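Local structure of McyG protein (Microcystis aeruginosa PCC 7806, 4R0M) at residues P85-C90 against I95-L100; N198-T203 against A237-C242. The protein probably activates phenylalanine or a related phenylpropanoid acid as its adenylate for loading onto the adjoining peptidyl carrier domain during microcystin synthesis. One frame throughout, in Å; residues are numbered along the deposited sequence.

Interaction 1 (P85-C90 against I95-L100); sequences PALWAC and IIPVPL
With CG turned anti to the backbone N (chi1 -179°), Leu87 reaches the Pro97 ring with the end of its side chain, while Cys90 swings SG to the side of its own N (chi1 -65°), where the sulfur lies between Pro97 CB and Ile95 CG2. The leucine side chain crosses the Pro97 ring at about a right angle, its CD1 methyl lying 3.7 Å from Pro97 CG. The same CD1 reaches Pro99 CG at 4.2 Å; one methyl thus touches the CG corners of both prolines. Cys90 meets the same Pro97 ring, its CB nearest Pro97 CD at 3.8 Å, and its SG brushes Ile95 CG2 at 4.2 Å. A small cysteine suits this place, where the chain comes back closest to the helix. There the backbone closes the turn: Ile95 N gives a hydrogen bond to Cys90 O (2.9 Å), bent at 132°. Prolines suit the strand 96-99 because Ile96 and Val98 carry its bonding to strand 72-76, whereas Pro97 and Pro99, which lack an N-H, sit at the positions not used for it and offer compact, puckered apolar rings to the helix. The contact thus joins the last two elements of the beta-alpha-beta unit formed by strand 72-76, helix 80-93 and strand 96-99. Leu75 of strand 72-76 lies against Pro97, Ile230 of helix 227-240 touches both Leu87 and Pro99, and helix 48-64 packs on Pro85 and Ala89.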
loop_
_atom_site.group_PDB
_atom_site.type_symbol
_atom_site.label_atom_id
_atom_site.label_comp_id
_atom_site.label_asym_id
_atom_site.label_seq_id
_atom_site.Cartn_x
_atom_site.Cartn_y
_atom_site.Cartn_z
ATOM N N PRO A 85 2.424 -13.975 -13.527
ATOM C CA PRO A 85 3.201 -14.514 -14.644
ATOM C C PRO A 85 3.665 -13.456 -15.651
ATOM O O PRO A 85 4.780 -13.556 -16.168
ATOM C CB PRO A 85 2.231 -15.505 -15.292
ATOM C CG PRO A 85 1.366 -15.949 -14.165
ATOM C CD PRO A 85 1.149 -14.700 -13.361
ATOM N N ALA A 86 2.828 -12.452 -15.913
ATOM C CA ALA A 86 3.185 -11.359 -16.824
ATOM C C ALA A 86 4.271 -10.451 -16.247
ATOM O O ALA A 86 5.129 -9.958 -16.983
ATOM C CB ALA A 86 1.956 -10.543 -17.191
ATOM N N LEU A 87 4.222 -10.230 -14.935
ATOM C CA LEU A 87 5.229 -9.431 -14.236
ATOM C C LEU A 87 6.600 -10.103 -14.303
ATOM O O LEU A 87 7.609 -9.449 -14.598
ATOM C CB LEU A 87 4.819 -9.207 -12.775
ATOM C CG LEU A 87 5.743 -8.365 -11.890
ATOM C CD1 LEU A 87 5.488 -6.877 -12.081
ATOM C CD2 LEU A 87 5.566 -8.750 -10.429
ATOM N N TRP A 88 6.622 -11.407 -14.025
ATOM C CA TRP A 88 7.844 -12.204 -14.088
ATOM C C TRP A 88 8.338 -12.397 -15.491
ATOM O O TRP A 88 9.547 -12.479 -15.715
ATOM C CB TRP A 88 7.659 -13.541 -13.379
ATOM C CG TRP A 88 7.796 -13.408 -11.885
ATOM C CD1 TRP A 88 6.781 -13.396 -10.933
ATOM C CD2 TRP A 88 9.036 -13.230 -11.119
ATOM N NE1 TRP A 88 7.294 -13.240 -9.668
ATOM C CE2 TRP A 88 8.639 -13.133 -9.709
ATOM C CE3 TRP A 88 10.389 -13.151 -11.447
ATOM C CZ2 TRP A 88 9.569 -12.965 -8.693
ATOM C CZ3 TRP A 88 11.317 -12.980 -10.413
ATOM C CH2 TRP A 88 10.915 -12.889 -9.070
ATOM N N ALA A 89 7.418 -12.452 -16.451
ATOM C CA ALA A 89 7.789 -12.471 -17.866
ATOM C C ALA A 89 8.670 -11.269 -18.203
ATOM O O ALA A 89 9.724 -11.420 -18.825
ATOM C CB ALA A 89 6.551 -12.486 -18.746
ATOM N N CYS A 90 8.224 -10.086 -17.779
ATOM C CA CYS A 90 8.961 -8.842 -17.962
ATOM C C CYS A 90 10.307 -8.872 -17.241
ATOM O O CYS A 90 11.325 -8.451 -17.802
ATOM C CB CYS A 90 8.126 -7.648 -17.477
ATOM S SG CYS A 90 6.622 -7.343 -18.439
ATOM N N ILE A 95 12.492 -6.490 -19.646
ATOM C CA ILE A 95 11.457 -5.507 -19.956
ATOM C C ILE A 95 10.953 -4.962 -18.625
ATOM O O ILE A 95 10.721 -5.726 -17.691
ATOM C CB ILE A 95 10.290 -6.144 -20.748
ATOM C CG1 ILE A 95 10.785 -6.682 -22.096
ATOM C CG2 ILE A 95 9.158 -5.143 -20.959
ATOM C CD1 ILE A 95 9.884 -7.731 -22.714
ATOM N N ILE A 96 10.810 -3.644 -18.532
ATOM C CA ILE A 96 10.387 -3.012 -17.283
ATOM C C ILE A 96 8.858 -2.952 -17.186
ATOM O O ILE A 96 8.215 -2.217 -17.942
ATOM C CB ILE A 96 11.013 -1.608 -17.110
ATOM C CG1 ILE A 96 12.546 -1.701 -17.116
ATOM C CG2 ILE A 96 10.527 -0.953 -15.821
ATOM C CD1 ILE A 96 13.249 -0.418 -17.506
ATOM N N PRO A 97 8.270 -3.731 -16.255
ATOM C CA PRO A 97 6.826 -3.664 -16.054
ATOM C C PRO A 97 6.447 -2.406 -15.277
ATOM O O PRO A 97 7.178 -1.990 -14.373
ATOM C CB PRO A 97 6.527 -4.915 -15.227
ATOM C CG PRO A 97 7.785 -5.168 -14.464
ATOM C CD PRO A 97 8.921 -4.646 -15.298
ATOM N N VAL A 98 5.326 -1.798 -15.654
ATOM C CA VAL A 98 4.826 -0.606 -14.974
ATOM C C VAL A 98 3.403 -0.891 -14.494
ATOM O O VAL A 98 2.428 -0.584 -15.190
ATOM C CB VAL A 98 4.884 0.649 -15.877
ATOM C CG1 VAL A 98 4.519 1.902 -15.090
ATOM C CG2 VAL A 98 6.273 0.807 -16.488
ATOM N N PRO A 99 3.281 -1.511 -13.306
ATOM C CA PRO A 99 1.971 -1.880 -12.786
ATOM C C PRO A 99 1.213 -0.656 -12.298
ATOM O O PRO A 99 1.761 0.161 -11.556
ATOM C CB PRO A 99 2.301 -2.814 -11.608
ATOM C CG PRO A 99 3.769 -3.095 -11.696
ATOM C CD PRO A 99 4.357 -1.902 -12.384
ATOM N N LEU A 100 -0.031 -0.523 -12.738
ATOM C CA LEU A 100 -0.887 0.568 -12.289
ATOM C C LEU A 100 -2.222 0.017 -11.795
ATOM O O LEU A 100 -2.650 -1.059 -12.216
ATOM C CB LEU A 100 -1.090 1.599 -13.406
ATOM C CG LEU A 100 0.136 2.405 -13.865
ATOM C CD1 LEU A 100 -0.158 3.147 -15.161
ATOM C CD2 LEU A 100 0.623 3.371 -12.793
#

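Interaction 2 (N198-T203 against A237-C242); sequences NILSMT and AVDLAC
A helix-helix contact of the AMP-binding domain brings Thr203 and Leu200 of helix 196-210 up to Asp239, in the last turn of helix 227-240 just before that helix ends in a Schellman motif. The motif is made by Ala241, whose positive phi (61°) turns the chain back on the helix: Cys242 N bonds to Ala237 O at 2.9 Å, and Ala241 N to Val238 O. Alanine is a small residue able to take up this left-handed backbone conformation. Asp239 projects from that last turn, CG anti to its own N (chi1 -163°), which carries the carboxylate across to the neighbouring helix. There Asp239 OD2 approaches Thr203 CB to 3.4 Å. Leu200 contributes a marginal contact of its CD2 methyl with the carboxylate carbon CG of Asp239, 4.5 Å away, and Val22 of helix 19-27 packs on both of these residues. An aspartate fits this partly exposed margin, where a short acidic side chain can meet a threonine without entering the apolar core. That core lies further along the same helix pair, where Ile199 rests on Val231 and Ile235, and Met202, present as selenomethionine, on Val231 and Phe232. The Thr203 side chain is about 12 Å from the bound phenylalanyl-adenylate, too far to touch it; the contact is packing between two helices. Threonine suits its place by offering a hydroxyl to the carboxylate: with chi1 at 59°, Thr203 holds OG1 3.1 Å from Asp239 OD2.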
loop_
_atom_site.group_PDB
_atom_site.type_symbol
_atom_site.label_atom_id
_atom_site.label_comp_id
_atom_site.label_asym_id
_atom_site.label_seq_id
_atom_site.Cartn_x
_atom_site.Cartn_y
_atom_site.Cartn_z
ATOM N N ASN A 198 18.090 -2.997 -5.550
ATOM C CA ASN A 198 17.157 -2.361 -4.608
ATOM C C ASN A 198 16.248 -3.391 -3.949
ATOM O O ASN A 198 16.185 -3.487 -2.724
ATOM C CB ASN A 198 16.281 -1.303 -5.308
ATOM C CG ASN A 198 17.025 -0.013 -5.627
ATOM O OD1 ASN A 198 16.742 0.637 -6.638
ATOM N ND2 ASN A 198 17.967 0.371 -4.771
ATOM N N ILE A 199 15.556 -4.163 -4.784
ATOM C CA ILE A 199 14.552 -5.127 -4.339
ATOM C C ILE A 199 15.169 -6.254 -3.502
ATOM O O ILE A 199 14.693 -6.553 -2.402
ATOM C CB ILE A 199 13.762 -5.699 -5.544
ATOM C CG1 ILE A 199 12.972 -4.580 -6.237
ATOM C CG2 ILE A 199 12.827 -6.821 -5.107
ATOM C CD1 ILE A 199 12.600 -4.870 -7.677
ATOM N N LEU A 200 16.240 -6.853 -4.017
ATOM C CA LEU A 200 16.872 -7.998 -3.361
ATOM C C LEU A 200 17.656 -7.627 -2.106
ATOM O O LEU A 200 17.893 -8.474 -1.245
ATOM C CB LEU A 200 17.720 -8.803 -4.352
ATOM C CG LEU A 200 16.882 -9.410 -5.484
ATOM C CD1 LEU A 200 17.760 -10.096 -6.517
ATOM C CD2 LEU A 200 15.822 -10.366 -4.947
ATOM N N SER A 201 18.035 -6.355 -2.001
ATOM C CA SER A 201 18.642 -5.826 -0.784
ATOM C C SER A 201 17.604 -5.627 0.330
ATOM O O SER A 201 17.939 -5.704 1.515
ATOM C CB SER A 201 19.385 -4.525 -1.078
ATOM O OG SER A 201 20.486 -4.749 -1.942
HETATM N N MSE A 202 16.349 -5.414 -0.013
HETATM C CA MSE A 202 15.290 -5.355 0.951
HETATM C C MSE A 202 14.989 -6.744 1.367
HETATM O O MSE A 202 14.859 -7.004 2.542
HETATM C CB MSE A 202 14.084 -4.648 0.329
HETATM C CG MSE A 202 12.833 -4.607 1.190
HETATM SE SE MSE A 202 11.776 -6.228 1.205
HETATM C CE MSE A 202 10.631 -5.941 2.683
ATOM N N THR A 203 14.877 -7.634 0.412
ATOM C CA THR A 203 14.544 -9.032 0.673
ATOM C C THR A 203 15.519 -9.648 1.661
ATOM O O THR A 203 15.106 -10.189 2.690
ATOM C CB THR A 203 14.579 -9.879 -0.614
ATOM O OG1 THR A 203 15.875 -9.822 -1.208
ATOM C CG2 THR A 203 13.594 -9.364 -1.597
ATOM N N ALA A 237 8.942 -14.015 -1.218
ATOM C CA ALA A 237 8.540 -15.414 -1.149
ATOM C C ALA A 237 9.283 -16.265 -2.176
ATOM O O ALA A 237 9.640 -17.411 -1.897
ATOM C CB ALA A 237 7.037 -15.545 -1.327
ATOM N N VAL A 238 9.515 -15.691 -3.355
ATOM C CA VAL A 238 10.296 -16.345 -4.404
ATOM C C VAL A 238 11.756 -16.489 -3.958
ATOM O O VAL A 238 12.351 -17.556 -4.112
ATOM C CB VAL A 238 10.202 -15.583 -5.745
ATOM C CG1 VAL A 238 10.980 -16.305 -6.837
ATOM C CG2 VAL A 238 8.749 -15.421 -6.166
ATOM N N ASP A 239 12.306 -15.418 -3.388
ATOM C CA ASP A 239 13.668 -15.407 -2.851
ATOM C C ASP A 239 13.861 -16.480 -1.782
ATOM O O ASP A 239 14.897 -17.140 -1.735
ATOM C CB ASP A 239 14.000 -14.022 -2.283
ATOM C CG ASP A 239 15.495 -13.806 -2.079
ATOM O OD1 ASP A 239 16.306 -14.473 -2.759
ATOM O OD2 ASP A 239 15.859 -12.954 -1.242
ATOM N N LEU A 240 12.851 -16.648 -0.932
ATOM C CA LEU A 240 12.847 -17.685 0.093
ATOM C C LEU A 240 12.494 -19.057 -0.475
ATOM O O LEU A 240 12.783 -20.079 0.150
ATOM C CB LEU A 240 11.850 -17.330 1.200
ATOM C CG LEU A 240 12.210 -16.230 2.198
ATOM C CD1 LEU A 240 10.954 -15.746 2.907
ATOM C CD2 LEU A 240 13.251 -16.712 3.203
ATOM N N ALA A 241 11.876 -19.067 -1.657
ATOM C CA ALA A 241 11.303 -20.277 -2.264
ATOM C C ALA A 241 10.196 -20.886 -1.391
ATOM O O ALA A 241 9.992 -22.104 -1.380
ATOM C CB ALA A 241 12.388 -21.304 -2.582
ATOM N N CYS A 242 9.482 -20.027 -0.667
ATOM C CA CYS A 242 8.404 -20.467 0.214
ATOM C C CYS A 242 7.050 -20.358 -0.482
ATOM O O CYS A 242 6.946 -19.769 -1.557
ATOM C CB CYS A 242 8.410 -19.657 1.514
ATOM S SG CYS A 242 7.783 -17.966 1.377
#

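Both interactions belong to the large AMP-binding domain, their centres about 17 Å apart, and helix 227-240 connects them: it packs on the helix and strand of interaction 1 and supplies one segment of interaction 2. They meet where Trp88 CZ2 lies 3.6 Å from Val238 CG2. Interaction 1 is wholly buried, joins elements close in sequence, and relies on apolar packing around proline rings plus one backbone bond. Interaction 2 joins two helices more distant in the chain, buries far less surface (92 against 263 Å²), and centres on a threonine-aspartate pair whose aspartate is partly exposed, as befits a helix end at the margin of the core.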